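Side-chain contacts in protein (soluble lytic transglycosylase SLT70) (Escherichia coli, PDB 1QSA), which cleaves the glycosidic bonds between N-acetylmuramic acid and N-acetylglucosamine in peptidoglycan, forming 1,6-anhydro ends on the muramic acid: residues N52-A55 / V56-T59; A230-A233 / R234-P238. All coordinates share one frame; numbering follows the deposited sequence.

Both contacts are local, each made within one unbroken run of chain, and they follow in series without nesting or crossing. Coming from the N terminus, the chain leaves helix 38-48 and enters a short loop. Interaction 1 joins residues 52-55, the end of that loop and the first residue of the helix, to the first turn of helix 55-64. The chain then runs through many more helices before interaction 2, which lies wholly inside helix 230-243 and joins its first turn to the next. The two centres are about 62 Å apart, and they do not touch. Both sit in the alpha-superhelical part of the enzyme, away from the predicted active-site residue Glu478.

Interaction 1: N52-A55 / V56-T59; sequences NQPA and VTVT. With SO4 (sulfate ion), chain I.
Gln53 and Thr57 slant across each other at the start of helix 55-64. The amide oxygen of Gln53 does the touching: OE1 lies 3.6 Å from the methyl CG2 of Thr57. The Gln53 chain gets there by a bend at its second torsion (chi2 -72°). A water ties the same pair together. It donates to Gln53 OE1 at 2.8 Å and is hydrogen-bonded to Thr57 OG1 at 2.9 Å. The other end of the amide is held too, since Gln53 NE2 bonds to Ile46 O at the end of helix 38-48.

Pro54 also crosses Thr57 at a slant. Its ring corner CG sits 3.4 Å from Thr57 OG1. That hydroxyl is set anti to its own carbonyl carbon (chi1 -65°), which leaves CG2 for Gln53. Thr57 thus meets the two loop residues with different branches. In the backbone, Thr57 N makes a weak bond to Pro54 O.

Thr59 N bonds to Ala55 O at 2.8 Å and nearly straight, 175° at the hydrogen. This is the first regular i to i+4 bond here. Thr59 OG1 also lies 3.1 Å from Ala55 O. At the start of the helix, the backbone N-H of Ala55 donates to O1 of a sulfate ion at 2.8 Å. The ion probably comes from the crystallisation liquor. Val58 turns into the protein and packs on Leu74 and Phe78 of helix 69-84 and on Phe94 of helix 88-94.

The arrangement is that of a helix N terminus with Pro54 at the N-cap position. An anion held by a backbone N-H of the first turn is characteristic of such an end, where the positive end of the helix dipole would be expected to favour an anion.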
loop_
_atom_site.group_PDB
_atom_site.type_symbol
_atom_site.label_atom_id
_atom_site.label_comp_id
_atom_site.label_asym_id
_atom_site.label_seq_id
_atom_site.Cartn_x
_atom_site.Cartn_y
_atom_site.Cartn_z
ATOM N N ASN A 52 33.655 1.100 15.656
ATOM C CA ASN A 52 34.763 0.539 16.424
ATOM C C ASN A 52 34.437 -0.797 17.082
ATOM O O ASN A 52 35.225 -1.322 17.870
ATOM C CB ASN A 52 35.202 1.558 17.476
ATOM C CG ASN A 52 35.756 2.819 16.851
ATOM O OD1 ASN A 52 36.648 2.758 16.006
ATOM N ND2 ASN A 52 35.221 3.959 17.239
ATOM N N GLN A 53 33.283 -1.360 16.748
ATOM C CA GLN A 53 32.892 -2.628 17.341
ATOM C C GLN A 53 33.514 -3.858 16.696
ATOM O O GLN A 53 33.555 -3.973 15.466
ATOM C CB GLN A 53 31.369 -2.805 17.287
ATOM C CG GLN A 53 30.582 -1.831 18.112
ATOM C CD GLN A 53 30.694 -2.093 19.596
ATOM O OE1 GLN A 53 31.298 -3.085 20.028
ATOM N NE2 GLN A 53 30.117 -1.202 20.392
ATOM N N PRO A 54 34.061 -4.775 17.516
ATOM C CA PRO A 54 34.637 -5.982 16.919
ATOM C C PRO A 54 33.457 -6.893 16.536
ATOM O O PRO A 54 32.415 -6.884 17.201
ATOM C CB PRO A 54 35.476 -6.577 18.057
ATOM C CG PRO A 54 34.817 -6.066 19.301
ATOM C CD PRO A 54 34.421 -4.653 18.944
ATOM N N ALA A 55 33.615 -7.671 15.472
ATOM C CA ALA A 55 32.554 -8.548 15.002
ATOM C C ALA A 55 32.014 -9.495 16.075
ATOM O O ALA A 55 30.824 -9.796 16.100
ATOM C CB ALA A 55 33.026 -9.343 13.775
ATOM N N VAL A 56 32.886 -9.965 16.965
ATOM C CA VAL A 56 32.469 -10.890 18.010
ATOM C C VAL A 56 31.384 -10.300 18.924
ATOM O O VAL A 56 30.457 -11.003 19.322
ATOM C CB VAL A 56 33.686 -11.390 18.819
ATOM C CG1 VAL A 56 34.182 -10.289 19.770
ATOM C CG2 VAL A 56 33.349 -12.730 19.529
ATOM N N THR A 57 31.467 -9.005 19.200
ATOM C CA THR A 57 30.474 -8.354 20.046
ATOM C C THR A 57 29.116 -8.370 19.350
ATOM O O THR A 57 28.087 -8.672 19.961
ATOM C CB THR A 57 30.893 -6.903 20.362
ATOM O OG1 THR A 57 32.088 -6.925 21.146
ATOM C CG2 THR A 57 29.798 -6.163 21.123
ATOM N N VAL A 58 29.128 -8.091 18.051
ATOM C CA VAL A 58 27.892 -8.058 17.272
ATOM C C VAL A 58 27.296 -9.450 17.130
ATOM O O VAL A 58 26.095 -9.645 17.327
ATOM C CB VAL A 58 28.127 -7.406 15.883
ATOM C CG1 VAL A 58 26.817 -7.349 15.091
ATOM C CG2 VAL A 58 28.683 -5.984 16.074
ATOM N N THR A 59 28.140 -10.415 16.772
ATOM C CA THR A 59 27.721 -11.806 16.637
ATOM C C THR A 59 27.085 -12.305 17.944
ATOM O O THR A 59 26.029 -12.936 17.915
ATOM C CB THR A 59 28.934 -12.698 16.282
ATOM O OG1 THR A 59 29.409 -12.328 14.983
ATOM C CG2 THR A 59 28.565 -14.183 16.283
HETATM S S SO4 I . 36.960 -6.847 14.086
HETATM O O1 SO4 I . 35.581 -6.988 13.586
HETATM O O2 SO4 I . 37.909 -6.973 12.965
HETATM O O3 SO4 I . 37.121 -5.517 14.706
HETATM O O4 SO4 I . 37.235 -7.896 15.084
HETATM O O HOH W 1 32.680 -4.318 22.182
#

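Interaction 2: A230-A233 / R234-P238; sequences AENA and RLMIP
The guanidinium of Arg234 meets the carboxylate of Glu231 at its edge, with Glu231 CD in its plane. Trp274 makes a cation-pi contact with the same group. The grip is side-on and uses two nitrogens. Arg234 NE donates to Glu231 OE1 at 2.9 Å, and Arg234 NH2 donates to Glu231 OE2 at 2.9 Å. Both bonds are nearly straight, and both oxygens are met on the syn side. The two planes are still 32° apart, so the pair is twisted rather than flat. The side chains run side by side. The bends at Glu231 chi2 (64°) and Arg234 chi3 (74°) bring the two charged ends together. Glu231 OE1 also accepts from Gln271 NE2.

Leu235 crosses Glu231 at a slant, with CD1 3.8 Å from Glu231 OE2. Leu235 N bonds to Glu231 O. The next bonds are weak: Met236 N to Asn232 O and to Ala233 O, just before the kink at Pro238.

Replacing Glu231 with an alanine is likely to leave the Arg234 guanidinium without its paired carboxylate and freer to turn, and to take this acceptor from Gln271. The chemistry is that of an i to i+3 intrahelical salt bridge, whose two bonds fix the rotation of the guanidinium.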
loop_
_atom_site.group_PDB
_atom_site.type_symbol
_atom_site.label_atom_id
_atom_site.label_comp_id
_atom_site.label_asym_id
_atom_site.label_seq_id
_atom_site.Cartn_x
_atom_site.Cartn_y
_atom_site.Cartn_z
ATOM N N ALA A 230 -3.900 11.771 -26.001
ATOM C CA ALA A 230 -4.549 10.563 -26.489
ATOM C C ALA A 230 -4.801 10.546 -27.994
ATOM O O ALA A 230 -4.704 9.491 -28.622
ATOM C CB ALA A 230 -5.852 10.315 -25.725
ATOM N N GLU A 231 -5.106 11.708 -28.573
ATOM C CA GLU A 231 -5.375 11.797 -30.009
ATOM C C GLU A 231 -4.104 11.612 -30.839
ATOM O O GLU A 231 -4.116 10.914 -31.857
ATOM C CB GLU A 231 -6.064 13.122 -30.358
ATOM C CG GLU A 231 -6.478 13.263 -31.838
ATOM C CD GLU A 231 -7.532 12.257 -32.293
ATOM O OE1 GLU A 231 -7.994 11.426 -31.484
ATOM O OE2 GLU A 231 -7.913 12.294 -33.481
ATOM N N ASN A 232 -3.012 12.229 -30.394
ATOM C CA ASN A 232 -1.728 12.105 -31.080
ATOM C C ASN A 232 -1.358 10.618 -31.129
ATOM O O ASN A 232 -0.948 10.097 -32.166
ATOM C CB ASN A 232 -0.654 12.903 -30.332
ATOM C CG ASN A 232 0.692 12.868 -31.027
ATOM O OD1 ASN A 232 1.727 12.722 -30.383
ATOM N ND2 ASN A 232 0.687 13.005 -32.347
ATOM N N ALA A 233 -1.571 9.918 -30.019
ATOM C CA ALA A 233 -1.266 8.492 -29.953
ATOM C C ALA A 233 -2.208 7.661 -30.834
ATOM O O ALA A 233 -1.777 6.739 -31.528
ATOM C CB ALA A 233 -1.338 8.011 -28.501
ATOM N N ARG A 234 -3.497 7.987 -30.810
ATOM C CA ARG A 234 -4.473 7.241 -31.611
ATOM C C ARG A 234 -4.123 7.302 -33.095
ATOM O O ARG A 234 -4.126 6.286 -33.783
ATOM C CB ARG A 234 -5.884 7.806 -31.384
ATOM C CG ARG A 234 -7.002 6.993 -32.024
ATOM C CD ARG A 234 -8.365 7.638 -31.791
ATOM N NE ARG A 234 -8.536 8.826 -32.620
ATOM C CZ ARG A 234 -9.047 8.807 -33.846
ATOM N NH1 ARG A 234 -9.461 7.666 -34.377
ATOM N NH2 ARG A 234 -9.157 9.933 -34.537
ATOM N N LEU A 235 -3.759 8.497 -33.557
ATOM C CA LEU A 235 -3.416 8.729 -34.961
ATOM C C LEU A 235 -2.090 8.114 -35.398
ATOM O O LEU A 235 -1.869 7.872 -36.588
ATOM C CB LEU A 235 -3.405 10.228 -35.247
ATOM C CG LEU A 235 -4.765 10.919 -35.165
ATOM C CD1 LEU A 235 -4.581 12.410 -35.354
ATOM C CD2 LEU A 235 -5.715 10.344 -36.208
ATOM N N MET A 236 -1.218 7.843 -34.429
ATOM C CA MET A 236 0.095 7.266 -34.700
ATOM C C MET A 236 0.125 5.746 -34.888
ATOM O O MET A 236 1.087 5.210 -35.450
ATOM C CB MET A 236 1.047 7.628 -33.557
ATOM C CG MET A 236 2.483 7.203 -33.779
ATOM S SD MET A 236 3.471 7.363 -32.279
ATOM C CE MET A 236 3.277 9.095 -31.916
ATOM N N ILE A 237 -0.913 5.048 -34.434
ATOM C CA ILE A 237 -0.917 3.598 -34.518
ATOM C C ILE A 237 -0.570 2.996 -35.885
ATOM O O ILE A 237 0.273 2.100 -35.966
ATOM C CB ILE A 237 -2.208 2.978 -33.925
ATOM C CG1 ILE A 237 -2.278 3.267 -32.423
ATOM C CG2 ILE A 237 -2.239 1.471 -34.166
ATOM C CD1 ILE A 237 -3.517 2.700 -31.727
ATOM N N PRO A 238 -1.200 3.476 -36.976
ATOM C CA PRO A 238 -0.846 2.879 -38.271
ATOM C C PRO A 238 0.638 3.011 -38.617
ATOM O O PRO A 238 1.266 2.032 -39.029
ATOM C CB PRO A 238 -1.739 3.636 -39.261
ATOM C CG PRO A 238 -2.961 3.936 -38.451
ATOM C CD PRO A 238 -2.381 4.351 -37.098
#